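Local coordinates for protein alginate lyase, family PL7 (Zobellia galactanivorans, PDB 4BE3) that degrades alginate as an exolytic lyase of family PL7, working from chain ends, probably by beta-elimination as in related polysaccharide lyases, at residues A[92-97]-A[277-282]; A[98-103]-A[161-166]; A[125-130]-A[181-186]; A[131-136]-A[174-179]. All coordinates share one frame; numbering follows the deposited sequence.

The four contacts illustrate how a beta sandwich is finished by its loops. Contacts 2 and 3 are buried, whereas contacts 1 and 4 are only partly so and lie further from the chain's centre. Contacts 3 and 4 are closest to each other, their centres about 7 Å apart, and share the sheet in which strand 133-141 separates strands 121-126 and 181-182. Contacts 1 and 2 both use the loop between strands 80-90 and 104-112. Chemistry varies with place: contact 1 relies on backbone N-H groups, contact 2 is apolar without a cross-segment hydrogen bond, contact 3 mixes one buried hydroxyl bond with aliphatic packing, and contact 4 is dominated by charged side chains meeting backbone groups.

Contact 1 of 4, residues A[92-97]-A[277-282]; sequences STSGDA and TGADVY
The side chain of S94 lies against the start of D280, with S94 OG 3.4 Å from D280 CB. With OG set between the backbone N and the carbonyl carbon (chi1 55°), this hydroxyl accepts the N-H of D280 at 2.9 Å from S94 OG to D280 N, in a fairly straight bond (160° at the hydrogen). The carboxylate of D280 folds back toward the same serine, bringing D280 OD2 to 3.5 Å from S94 CB. Beside it, the methyl A279 CB fits 3.5 Å from S94 O, an oxygen that also accepts a bond from S92 OG. A backbone-to-backbone bond runs from D96 N to T277 O at 2.8 Å. G95 CA approaches that same oxygen, T277 O, at 3.3 Å as a CH...O contact, and the two backbones come within 3.7 Å between G95 CA and A279 CA. The D96 carboxylate turns to R98 in a salt bridge. Two irregular loops are thus joined, one connecting strand 80-90 of one sheet to strand 104-112 of the other, the second leading to helix 286-291, within the beta jelly roll of PL7 lyases.

Contact 2 of 4, residues A[98-103]-A[161-166]; sequences RVAASY and YDMSVV
Flat groups flank the meeting of A100 with M163: the Y161 ring carries V165 CG1 over the centre of one face, 3.7 Å above the plane, and its hydroxyl at the rim bonds to E175 O. The Y103 ring has S102 CB on one face, offset toward the rim, and meets F128 with the planes at about 60°. At the interface itself, A100 CB presses on M163 O at 3.3 Å and on M163 CG at 3.7 Å. M163 holds CG anti to its backbone N (chi1 -160°), and the extended thioether beyond it carries M163 CE to 3.8 Å from A101 CB and 3.6 Å from A101 N. Each segment holds a type I turn in a loop of the jelly roll: V99 to S102 in the link between the two sheets, and D162 to V165 in the loop after strand 153-157. The second is braced by an Asx turn, in which S164 N donates at 2.8 Å to D162 OD1 on its anti lone pair, while S164 OG approaches the same oxygen from the syn side. M163 also touches F137 and N139 of strand 133-141, and A100 O accepts from K126 NZ. Toward the outer side, V166 CG1 leans on the R98-A100 backbone, 3.7 Å from both R98 O and A100 CA.

Contact 3 of 4, residues A[125-130]-A[181-186]; sequences YKKFPG and IALGEE
Y125 and I181 lie on strands too far apart to pair, their CA atoms 8.5 Å from each other, because strand 133-141 runs between them and bonds to both. CG of Y125 is anti to the backbone N (chi1 169°), and Y125 OH donates to I181 O at 2.8 Å, the donor tilted 25° from the carbonyl plane. I181 O lies near the plane of the ring at its edge, and I181 CB stands 4.1 Å from Y125 CE2. L183 crosses the tyrosine at about a right angle, placing L183 CD2 3.7 Å from Y125 CE1. Its other methyl meets a lysine: K127 CE is 3.6 Å from L183 CD1, again with the two side chains crossing. Bends at chi3 and chi4 then direct K127 NZ back to its own loop. The chain reverses after I181 through a type II turn from A182 to E185, with G184 at positive phi and E185 OE1 accepting A182 N at 2.9 Å. Y125 and L183 also touch V88 of strand 80-90, in the opposing sheet of the jelly roll. I181 O probably takes G134 N as a second donor, so one carbonyl serves both the buried phenol and the strand pairing. K127 meets L183 through its aliphatic chain, while its ammonium is held by the carbonyl oxygens of F128 and H131.

Contact 4 of 4, residues A[131-136]-A[174-179]; sequences HTKGSV and PEEPED
The connection between strands 121-126 and 133-141, with the start of the latter, is fastened here to the loop leading into strand 181-182, chiefly through H131, K133, E176 and P177. E176 OE1 accepts two successive backbone N-H groups, T132 N at 2.9 Å, nearly in line with the C-O bond, and K133 N at 3.0 Å, from above the carboxylate plane. CG of E176 sits between backbone N and carbonyl carbon (chi1 83°), and the extended chain beyond it reaches these two N-H groups. CB of E176 lies over one face of the imidazole, offset toward the rim, as a CH-pi contact, E176 CB standing 3.6 Å from the centroid of the H131 ring, 23° off the normal. The K133 chain passes P177 O, with K133 CE 3.4 Å from it. Beyond that point the chain bends, and K133 NZ donates to E178 O at 3.1 Å. Further along, P177 CG rests 3.5 Å from S135 OG, a hydroxyl also bonded to Y161 N, and 3.6 Å from G134 O. The two N-H donors would stabilise a charged E176 carboxylate. The K133 ammonium, too distant from E176 and E178 for a salt bridge, probably adds a weaker electrostatic pull.

Contact 1 of 4, residues A[92-97]-A[277-282]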
loop_
_atom_site.group_PDB
_atom_site.type_symbol
_atom_site.label_atom_id
_atom_site.label_comp_id
_atom_site.label_asym_id
_atom_site.label_seq_id
_atom_site.Cartn_x
_atom_site.Cartn_y
_atom_site.Cartn_z
ATOM N N SER A 92 33.913 -0.540 -6.482
ATOM C CA SER A 92 34.983 -1.236 -7.246
ATOM C C SER A 92 36.186 -0.343 -7.391
ATOM O O SER A 92 36.059 0.857 -7.725
ATOM C CB SER A 92 34.482 -1.553 -8.632
ATOM O OG SER A 92 35.515 -2.205 -9.312
ATOM N N THR A 93 37.389 -0.927 -7.224
ATOM C CA THR A 93 38.639 -0.152 -7.482
ATOM C C THR A 93 39.073 -0.307 -8.908
ATOM O O THR A 93 40.145 0.154 -9.193
ATOM C CB THR A 93 39.785 -0.738 -6.593
ATOM O OG1 THR A 93 39.862 -2.142 -6.783
ATOM C CG2 THR A 93 39.400 -0.497 -5.102
ATOM N N SER A 94 38.351 -1.026 -9.764
ATOM C CA SER A 94 38.693 -1.023 -11.205
ATOM C C SER A 94 37.439 -0.719 -12.024
ATOM O O SER A 94 36.312 -0.781 -11.513
ATOM C CB SER A 94 39.196 -2.418 -11.598
ATOM O OG SER A 94 38.260 -3.450 -11.269
ATOM N N GLY A 95 37.656 -0.335 -13.290
ATOM C CA GLY A 95 36.465 0.014 -14.150
ATOM C C GLY A 95 37.107 1.079 -15.086
ATOM O O GLY A 95 38.251 1.586 -14.833
ATOM N N ASP A 96 36.382 1.410 -16.140
ATOM C CA ASP A 96 36.831 2.332 -17.149
ATOM C C ASP A 96 36.266 3.714 -16.738
ATOM O O ASP A 96 35.066 3.899 -16.622
ATOM C CB ASP A 96 36.265 1.827 -18.461
ATOM C CG ASP A 96 36.662 2.710 -19.606
ATOM O OD1 ASP A 96 36.726 3.940 -19.456
ATOM O OD2 ASP A 96 36.927 2.161 -20.682
ATOM N N ALA A 97 37.140 4.678 -16.472
ATOM C CA ALA A 97 36.612 6.031 -15.988
ATOM C C ALA A 97 35.850 6.787 -17.016
ATOM O O ALA A 97 35.172 7.752 -16.639
ATOM C CB ALA A 97 37.874 6.899 -15.578
ATOM N N THR A 277 31.086 -1.252 -17.629
ATOM C CA THR A 277 32.204 -0.558 -17.025
ATOM C C THR A 277 33.582 -1.238 -17.192
ATOM O O THR A 277 34.579 -0.650 -16.837
ATOM C CB THR A 277 31.929 -0.422 -15.532
ATOM O OG1 THR A 277 31.521 -1.716 -14.995
ATOM C CG2 THR A 277 30.678 0.464 -15.339
ATOM N N GLY A 278 33.599 -2.474 -17.690
ATOM C CA GLY A 278 34.910 -3.099 -18.060
ATOM C C GLY A 278 35.842 -3.225 -16.856
ATOM O O GLY A 278 37.036 -3.071 -17.012
ATOM N N ALA A 279 35.322 -3.539 -15.671
ATOM C CA ALA A 279 36.138 -3.670 -14.485
ATOM C C ALA A 279 36.739 -5.081 -14.425
ATOM O O ALA A 279 36.362 -5.979 -15.223
ATOM C CB ALA A 279 35.212 -3.545 -13.264
ATOM N N ASP A 280 37.651 -5.257 -13.484
ATOM C CA ASP A 280 38.279 -6.568 -13.301
ATOM C C ASP A 280 37.283 -7.451 -12.544
ATOM O O ASP A 280 36.825 -7.006 -11.467
ATOM C CB ASP A 280 39.514 -6.366 -12.376
ATOM C CG ASP A 280 40.665 -5.647 -13.127
ATOM O OD1 ASP A 280 40.679 -5.630 -14.386
ATOM O OD2 ASP A 280 41.423 -5.020 -12.400
ATOM N N VAL A 281 36.912 -8.628 -13.115
ATOM C CA VAL A 281 35.852 -9.462 -12.444
ATOM C C VAL A 281 36.406 -10.883 -12.233
ATOM O O VAL A 281 35.649 -11.713 -11.800
ATOM C CB VAL A 281 34.507 -9.543 -13.257
ATOM C CG1 VAL A 281 33.930 -8.115 -13.321
ATOM C CG2 VAL A 281 34.772 -10.115 -14.714
ATOM N N TYR A 282 37.676 -11.161 -12.655
ATOM C CA TYR A 282 38.337 -12.532 -12.315
ATOM C C TYR A 282 37.420 -13.680 -12.719
ATOM O O TYR A 282 37.143 -14.606 -11.920
ATOM C CB TYR A 282 38.636 -12.561 -10.818
ATOM C CG TYR A 282 39.601 -11.453 -10.445
ATOM C CD1 TYR A 282 41.012 -11.622 -10.624
ATOM C CD2 TYR A 282 39.115 -10.146 -10.063
ATOM C CE1 TYR A 282 41.918 -10.568 -10.358
ATOM C CE2 TYR A 282 39.994 -9.092 -9.772
ATOM C CZ TYR A 282 41.429 -9.317 -9.953
ATOM O OH TYR A 282 42.248 -8.247 -9.645
#

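Contact 2 of 4, residues A[98-103]-A[161-166]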
loop_
_atom_site.group_PDB
_atom_site.type_symbol
_atom_site.label_atom_id
_atom_site.label_comp_id
_atom_site.label_asym_id
_atom_site.label_seq_id
_atom_site.Cartn_x
_atom_site.Cartn_y
_atom_site.Cartn_z
ATOM N N ARG A 98 35.834 6.370 -18.278
ATOM C CA ARG A 98 35.018 7.087 -19.265
ATOM C C ARG A 98 33.516 6.650 -19.120
ATOM O O ARG A 98 32.681 7.344 -19.722
ATOM C CB ARG A 98 35.412 6.572 -20.713
ATOM C CG ARG A 98 36.842 7.124 -21.004
ATOM C CD ARG A 98 37.223 6.475 -22.410
ATOM N NE ARG A 98 37.219 4.995 -22.304
ATOM C CZ ARG A 98 36.975 4.135 -23.322
ATOM N NH1 ARG A 98 36.732 4.555 -24.576
ATOM N NH2 ARG A 98 36.852 2.803 -23.139
ATOM N N VAL A 99 33.292 5.592 -18.381
ATOM C CA VAL A 99 31.861 5.008 -18.310
ATOM C C VAL A 99 31.268 5.607 -17.049
ATOM O O VAL A 99 31.768 5.360 -15.967
ATOM C CB VAL A 99 32.005 3.461 -18.235
ATOM C CG1 VAL A 99 30.571 2.908 -18.137
ATOM C CG2 VAL A 99 32.685 2.948 -19.556
ATOM N N ALA A 100 30.068 6.199 -17.192
ATOM C CA ALA A 100 29.385 6.989 -16.107
ATOM C C ALA A 100 29.132 6.067 -14.965
ATOM O O ALA A 100 29.241 6.551 -13.811
ATOM C CB ALA A 100 28.095 7.561 -16.700
ATOM N N ALA A 101 28.747 4.789 -15.184
ATOM C CA ALA A 101 28.475 3.947 -13.972
ATOM C C ALA A 101 29.624 3.461 -13.174
ATOM O O ALA A 101 29.449 2.886 -12.095
ATOM C CB ALA A 101 27.606 2.682 -14.458
ATOM N N SER A 102 30.879 3.573 -13.754
ATOM C CA SER A 102 31.964 2.905 -13.039
ATOM C C SER A 102 32.139 3.435 -11.588
ATOM O O SER A 102 31.913 4.595 -11.312
ATOM C CB SER A 102 33.346 3.229 -13.741
ATOM O OG SER A 102 33.300 2.527 -15.005
ATOM N N TYR A 103 32.602 2.556 -10.718
ATOM C CA TYR A 103 33.001 2.862 -9.357
ATOM C C TYR A 103 31.793 3.315 -8.531
ATOM O O TYR A 103 31.991 4.027 -7.550
ATOM C CB TYR A 103 34.037 4.021 -9.300
ATOM C CG TYR A 103 35.118 3.914 -10.407
ATOM C CD1 TYR A 103 35.955 2.806 -10.520
ATOM C CD2 TYR A 103 35.214 5.002 -11.292
ATOM C CE1 TYR A 103 36.921 2.821 -11.576
ATOM C CE2 TYR A 103 36.210 5.019 -12.278
ATOM C CZ TYR A 103 36.953 3.923 -12.426
ATOM O OH TYR A 103 37.922 4.011 -13.476
ATOM N N TYR A 161 29.524 15.190 -7.530
ATOM C CA TYR A 161 29.182 15.224 -8.937
ATOM C C TYR A 161 27.901 14.398 -9.222
ATOM O O TYR A 161 27.439 13.618 -8.379
ATOM C CB TYR A 161 30.229 14.459 -9.712
ATOM C CG TYR A 161 31.621 15.145 -9.606
ATOM C CD1 TYR A 161 31.729 16.551 -9.663
ATOM C CD2 TYR A 161 32.736 14.345 -9.434
ATOM C CE1 TYR A 161 33.045 17.195 -9.550
ATOM C CE2 TYR A 161 34.040 14.959 -9.413
ATOM C CZ TYR A 161 34.098 16.364 -9.511
ATOM O OH TYR A 161 35.383 16.994 -9.454
ATOM N N ASP A 162 27.309 14.613 -10.355
ATOM C CA ASP A 162 26.264 13.632 -10.826
ATOM C C ASP A 162 26.964 12.544 -11.736
ATOM O O ASP A 162 28.206 12.545 -11.848
ATOM C CB ASP A 162 25.089 14.328 -11.550
ATOM C CG ASP A 162 25.516 15.028 -12.796
ATOM O OD1 ASP A 162 26.321 14.503 -13.615
ATOM O OD2 ASP A 162 25.035 16.167 -12.958
ATOM N N MET A 163 26.206 11.628 -12.341
ATOM C CA MET A 163 26.862 10.502 -12.919
ATOM C C MET A 163 27.638 10.943 -14.174
ATOM O O MET A 163 28.479 10.134 -14.657
ATOM C CB MET A 163 25.671 9.602 -13.502
ATOM C CG MET A 163 26.092 8.214 -13.697
ATOM S SD MET A 163 24.677 7.430 -14.619
ATOM C CE MET A 163 25.316 5.751 -14.494
ATOM N N SER A 164 27.343 12.140 -14.678
ATOM C CA SER A 164 27.885 12.529 -16.018
ATOM C C SER A 164 29.368 12.951 -15.933
ATOM O O SER A 164 30.019 13.150 -16.958
ATOM C CB SER A 164 27.083 13.712 -16.682
ATOM O OG SER A 164 27.265 14.905 -15.927
ATOM N N VAL A 165 29.874 13.147 -14.725
ATOM C CA VAL A 165 31.271 13.641 -14.572
ATOM C C VAL A 165 32.192 12.421 -14.710
ATOM O O VAL A 165 32.354 11.641 -13.746
ATOM C CB VAL A 165 31.487 14.361 -13.237
ATOM C CG1 VAL A 165 32.946 14.927 -13.235
ATOM C CG2 VAL A 165 30.579 15.621 -13.204
ATOM N N VAL A 166 32.750 12.218 -15.881
ATOM C CA VAL A 166 33.550 11.015 -16.174
ATOM C C VAL A 166 35.003 11.437 -16.301
ATOM O O VAL A 166 35.287 12.644 -16.428
ATOM C CB VAL A 166 33.034 10.311 -17.450
ATOM C CG1 VAL A 166 31.537 9.833 -17.224
ATOM C CG2 VAL A 166 32.998 11.307 -18.662
#

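Contact 3 of 4, residues A[125-130]-A[181-186]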
loop_
_atom_site.group_PDB
_atom_site.type_symbol
_atom_site.label_atom_id
_atom_site.label_comp_id
_atom_site.label_asym_id
_atom_site.label_seq_id
_atom_site.Cartn_x
_atom_site.Cartn_y
_atom_site.Cartn_z
ATOM N N TYR A 125 26.178 6.088 -4.924
ATOM C CA TYR A 125 27.396 6.665 -4.299
ATOM C C TYR A 125 28.472 6.209 -5.335
ATOM O O TYR A 125 28.544 5.032 -5.692
ATOM C CB TYR A 125 27.644 6.028 -2.912
ATOM C CG TYR A 125 29.037 6.422 -2.413
ATOM C CD1 TYR A 125 30.196 5.716 -2.792
ATOM C CD2 TYR A 125 29.166 7.543 -1.594
ATOM C CE1 TYR A 125 31.428 6.125 -2.309
ATOM C CE2 TYR A 125 30.402 7.940 -1.038
ATOM C CZ TYR A 125 31.506 7.232 -1.477
ATOM O OH TYR A 125 32.763 7.686 -1.031
ATOM N N LYS A 126 29.292 7.193 -5.806
ATOM C CA LYS A 126 30.350 6.863 -6.784
ATOM C C LYS A 126 31.686 7.499 -6.292
ATOM O O LYS A 126 31.696 8.691 -5.866
ATOM C CB LYS A 126 29.913 7.478 -8.075
ATOM C CG LYS A 126 31.058 7.286 -9.198
ATOM C CD LYS A 126 30.447 7.817 -10.505
ATOM C CE LYS A 126 31.623 7.889 -11.564
ATOM N NZ LYS A 126 31.047 8.416 -12.879
ATOM N N LYS A 127 32.774 6.718 -6.352
ATOM C CA LYS A 127 34.043 7.327 -5.866
ATOM C C LYS A 127 35.129 6.776 -6.794
ATOM O O LYS A 127 35.317 5.598 -6.924
ATOM C CB LYS A 127 34.320 6.976 -4.382
ATOM C CG LYS A 127 35.595 7.752 -3.880
ATOM C CD LYS A 127 36.074 7.255 -2.533
ATOM C CE LYS A 127 36.782 5.936 -2.637
ATOM N NZ LYS A 127 38.048 5.991 -3.546
ATOM N N PHE A 128 35.859 7.716 -7.442
ATOM C CA PHE A 128 37.006 7.243 -8.265
ATOM C C PHE A 128 38.128 6.648 -7.449
ATOM O O PHE A 128 38.342 6.956 -6.264
ATOM C CB PHE A 128 37.547 8.474 -9.021
ATOM C CG PHE A 128 36.528 8.998 -10.087
ATOM C CD1 PHE A 128 36.461 8.340 -11.347
ATOM C CD2 PHE A 128 35.655 10.052 -9.777
ATOM C CE1 PHE A 128 35.570 8.800 -12.329
ATOM C CE2 PHE A 128 34.702 10.487 -10.754
ATOM C CZ PHE A 128 34.604 9.850 -12.026
ATOM N N PRO A 129 38.889 5.760 -8.076
ATOM C CA PRO A 129 39.924 5.099 -7.344
ATOM C C PRO A 129 40.920 6.135 -6.815
ATOM O O PRO A 129 41.263 7.085 -7.511
ATOM C CB PRO A 129 40.686 4.355 -8.464
ATOM C CG PRO A 129 39.544 3.890 -9.441
ATOM C CD PRO A 129 38.627 5.130 -9.398
ATOM N N GLY A 130 41.402 5.886 -5.603
ATOM C CA GLY A 130 42.385 6.857 -5.008
ATOM C C GLY A 130 41.771 8.080 -4.383
ATOM O O GLY A 130 42.417 8.616 -3.517
ATOM N N ILE A 181 31.569 12.886 -0.148
ATOM C CA ILE A 181 31.301 12.025 1.050
ATOM C C ILE A 181 32.340 10.931 0.972
ATOM O O ILE A 181 32.460 10.280 -0.042
ATOM C CB ILE A 181 29.840 11.432 0.971
ATOM C CG1 ILE A 181 28.799 12.591 0.913
ATOM C CG2 ILE A 181 29.697 10.444 2.174
ATOM C CD1 ILE A 181 28.748 13.539 2.136
ATOM N N ALA A 182 33.095 10.732 2.069
ATOM C CA ALA A 182 34.157 9.690 2.147
ATOM C C ALA A 182 33.564 8.258 2.308
ATOM O O ALA A 182 32.443 8.091 2.813
ATOM C CB ALA A 182 35.100 10.048 3.380
ATOM N N LEU A 183 34.311 7.248 1.952
ATOM C CA LEU A 183 33.966 5.893 2.462
ATOM C C LEU A 183 33.937 5.911 3.928
ATOM O O LEU A 183 34.788 6.554 4.584
ATOM C CB LEU A 183 35.021 4.827 1.999
ATOM C CG LEU A 183 35.112 4.708 0.445
ATOM C CD1 LEU A 183 36.189 3.691 0.168
ATOM C CD2 LEU A 183 33.713 4.247 -0.143
ATOM N N GLY A 184 32.922 5.244 4.501
ATOM C CA GLY A 184 32.906 5.121 5.958
ATOM C C GLY A 184 32.252 6.359 6.575
ATOM O O GLY A 184 32.157 6.449 7.829
ATOM N N GLU A 185 31.782 7.298 5.757
ATOM C CA GLU A 185 31.133 8.525 6.292
ATOM C C GLU A 185 29.590 8.359 6.266
ATOM O O GLU A 185 29.020 8.098 5.199
ATOM C CB GLU A 185 31.490 9.746 5.462
ATOM C CG GLU A 185 30.920 11.032 6.041
ATOM C CD GLU A 185 31.477 12.318 5.387
ATOM O OE1 GLU A 185 32.224 12.252 4.356
ATOM O OE2 GLU A 185 31.288 13.390 5.979
ATOM N N GLU A 186 28.911 8.513 7.426
ATOM C CA GLU A 186 27.475 8.322 7.499
ATOM C C GLU A 186 26.688 9.334 6.709
ATOM O O GLU A 186 26.957 10.526 6.802
ATOM C CB GLU A 186 27.038 8.431 8.988
ATOM C CG GLU A 186 27.561 7.267 9.737
ATOM C CD GLU A 186 26.953 7.029 11.151
ATOM O OE1 GLU A 186 25.785 7.272 11.386
ATOM O OE2 GLU A 186 27.690 6.512 11.994
#

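Contact 4 of 4, residues A[131-136]-A[174-179]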
loop_
_atom_site.group_PDB
_atom_site.type_symbol
_atom_site.label_atom_id
_atom_site.label_comp_id
_atom_site.label_asym_id
_atom_site.label_seq_id
_atom_site.Cartn_x
_atom_site.Cartn_y
_atom_site.Cartn_z
ATOM N N HIS A 131 40.524 8.494 -4.693
ATOM C CA HIS A 131 39.939 9.646 -4.090
ATOM C C HIS A 131 39.538 9.394 -2.663
ATOM O O HIS A 131 39.209 8.246 -2.314
ATOM C CB HIS A 131 38.635 10.132 -4.839
ATOM C CG HIS A 131 38.949 10.761 -6.180
ATOM N ND1 HIS A 131 37.999 11.283 -7.018
ATOM C CD2 HIS A 131 40.176 10.931 -6.802
ATOM C CE1 HIS A 131 38.635 11.750 -8.140
ATOM N NE2 HIS A 131 39.952 11.546 -7.996
ATOM N N THR A 132 39.575 10.461 -1.856
ATOM C CA THR A 132 39.035 10.307 -0.477
ATOM C C THR A 132 37.509 10.549 -0.557
ATOM O O THR A 132 36.755 9.829 0.101
ATOM C CB THR A 132 39.692 11.318 0.467
ATOM O OG1 THR A 132 41.086 10.915 0.546
ATOM C CG2 THR A 132 39.069 11.232 1.867
ATOM N N LYS A 133 37.064 11.522 -1.337
ATOM C CA LYS A 133 35.625 11.861 -1.270
ATOM C C LYS A 133 35.013 11.336 -2.543
ATOM O O LYS A 133 35.561 11.495 -3.668
ATOM C CB LYS A 133 35.397 13.389 -1.292
ATOM C CG LYS A 133 35.930 13.897 0.031
ATOM C CD LYS A 133 35.653 15.326 0.210
ATOM C CE LYS A 133 36.781 16.165 -0.215
ATOM N NZ LYS A 133 36.867 17.206 0.852
ATOM N N GLY A 134 33.791 10.803 -2.374
ATOM C CA GLY A 134 32.989 10.339 -3.512
ATOM C C GLY A 134 31.756 11.284 -3.621
ATOM O O GLY A 134 31.623 12.262 -2.857
ATOM N N SER A 135 30.830 10.937 -4.530
ATOM C CA SER A 135 29.699 11.778 -4.789
ATOM C C SER A 135 28.455 10.889 -4.490
ATOM O O SER A 135 28.443 9.669 -4.670
ATOM C CB SER A 135 29.617 12.128 -6.288
ATOM O OG SER A 135 30.778 12.915 -6.682
ATOM N N VAL A 136 27.427 11.599 -4.105
ATOM C CA VAL A 136 26.048 10.963 -3.985
ATOM C C VAL A 136 25.180 11.689 -4.961
ATOM O O VAL A 136 25.195 12.961 -5.042
ATOM C CB VAL A 136 25.493 11.217 -2.572
ATOM C CG1 VAL A 136 23.984 10.706 -2.521
ATOM C CG2 VAL A 136 26.299 10.327 -1.555
ATOM N N PRO A 174 38.560 12.624 -12.988
ATOM C CA PRO A 174 38.386 14.060 -12.672
ATOM C C PRO A 174 38.930 14.271 -11.241
ATOM O O PRO A 174 39.218 13.254 -10.499
ATOM C CB PRO A 174 36.885 14.263 -12.560
ATOM C CG PRO A 174 36.229 12.952 -12.766
ATOM C CD PRO A 174 37.265 11.837 -13.012
ATOM N N GLU A 175 39.057 15.501 -10.848
ATOM C CA GLU A 175 39.563 15.685 -9.474
ATOM C C GLU A 175 38.434 15.309 -8.461
ATOM O O GLU A 175 37.245 15.215 -8.814
ATOM C CB GLU A 175 39.970 17.079 -9.236
ATOM C CG GLU A 175 38.821 17.965 -9.150
ATOM C CD GLU A 175 39.265 19.458 -8.911
ATOM O OE1 GLU A 175 40.391 19.854 -9.273
ATOM O OE2 GLU A 175 38.455 20.262 -8.397
ATOM N N GLU A 176 38.821 15.026 -7.269
ATOM C CA GLU A 176 37.789 14.577 -6.266
ATOM C C GLU A 176 36.865 15.744 -5.992
ATOM O O GLU A 176 37.303 16.941 -5.989
ATOM C CB GLU A 176 38.387 13.924 -5.004
ATOM C CG GLU A 176 38.775 14.956 -4.075
ATOM C CD GLU A 176 39.309 14.423 -2.767
ATOM O OE1 GLU A 176 39.194 13.281 -2.462
ATOM O OE2 GLU A 176 39.865 15.249 -2.002
ATOM N N PRO A 177 35.570 15.442 -5.725
ATOM C CA PRO A 177 34.656 16.516 -5.463
ATOM C C PRO A 177 34.978 17.079 -4.081
ATOM O O PRO A 177 34.939 16.329 -3.068
ATOM C CB PRO A 177 33.293 15.786 -5.468
ATOM C CG PRO A 177 33.553 14.334 -5.135
ATOM C CD PRO A 177 34.900 14.120 -5.885
ATOM N N GLU A 178 35.120 18.366 -4.004
ATOM C CA GLU A 178 35.426 19.001 -2.703
ATOM C C GLU A 178 34.292 18.901 -1.712
ATOM O O GLU A 178 34.535 18.691 -0.508
ATOM C CB GLU A 178 35.772 20.501 -2.941
ATOM C CG GLU A 178 35.473 21.419 -1.745
ATOM C CD GLU A 178 36.450 21.224 -0.588
ATOM O OE1 GLU A 178 37.627 20.937 -0.874
ATOM O OE2 GLU A 178 36.021 21.368 0.595
ATOM N N ASP A 179 33.066 18.886 -2.209
ATOM C CA ASP A 179 31.973 18.803 -1.253
ATOM C C ASP A 179 31.488 17.305 -1.106
ATOM O O ASP A 179 30.389 17.081 -0.633
ATOM C CB ASP A 179 30.789 19.660 -1.742
ATOM C CG ASP A 179 30.289 19.251 -3.126
ATOM O OD1 ASP A 179 31.152 18.793 -3.992
ATOM O OD2 ASP A 179 29.012 19.289 -3.389
#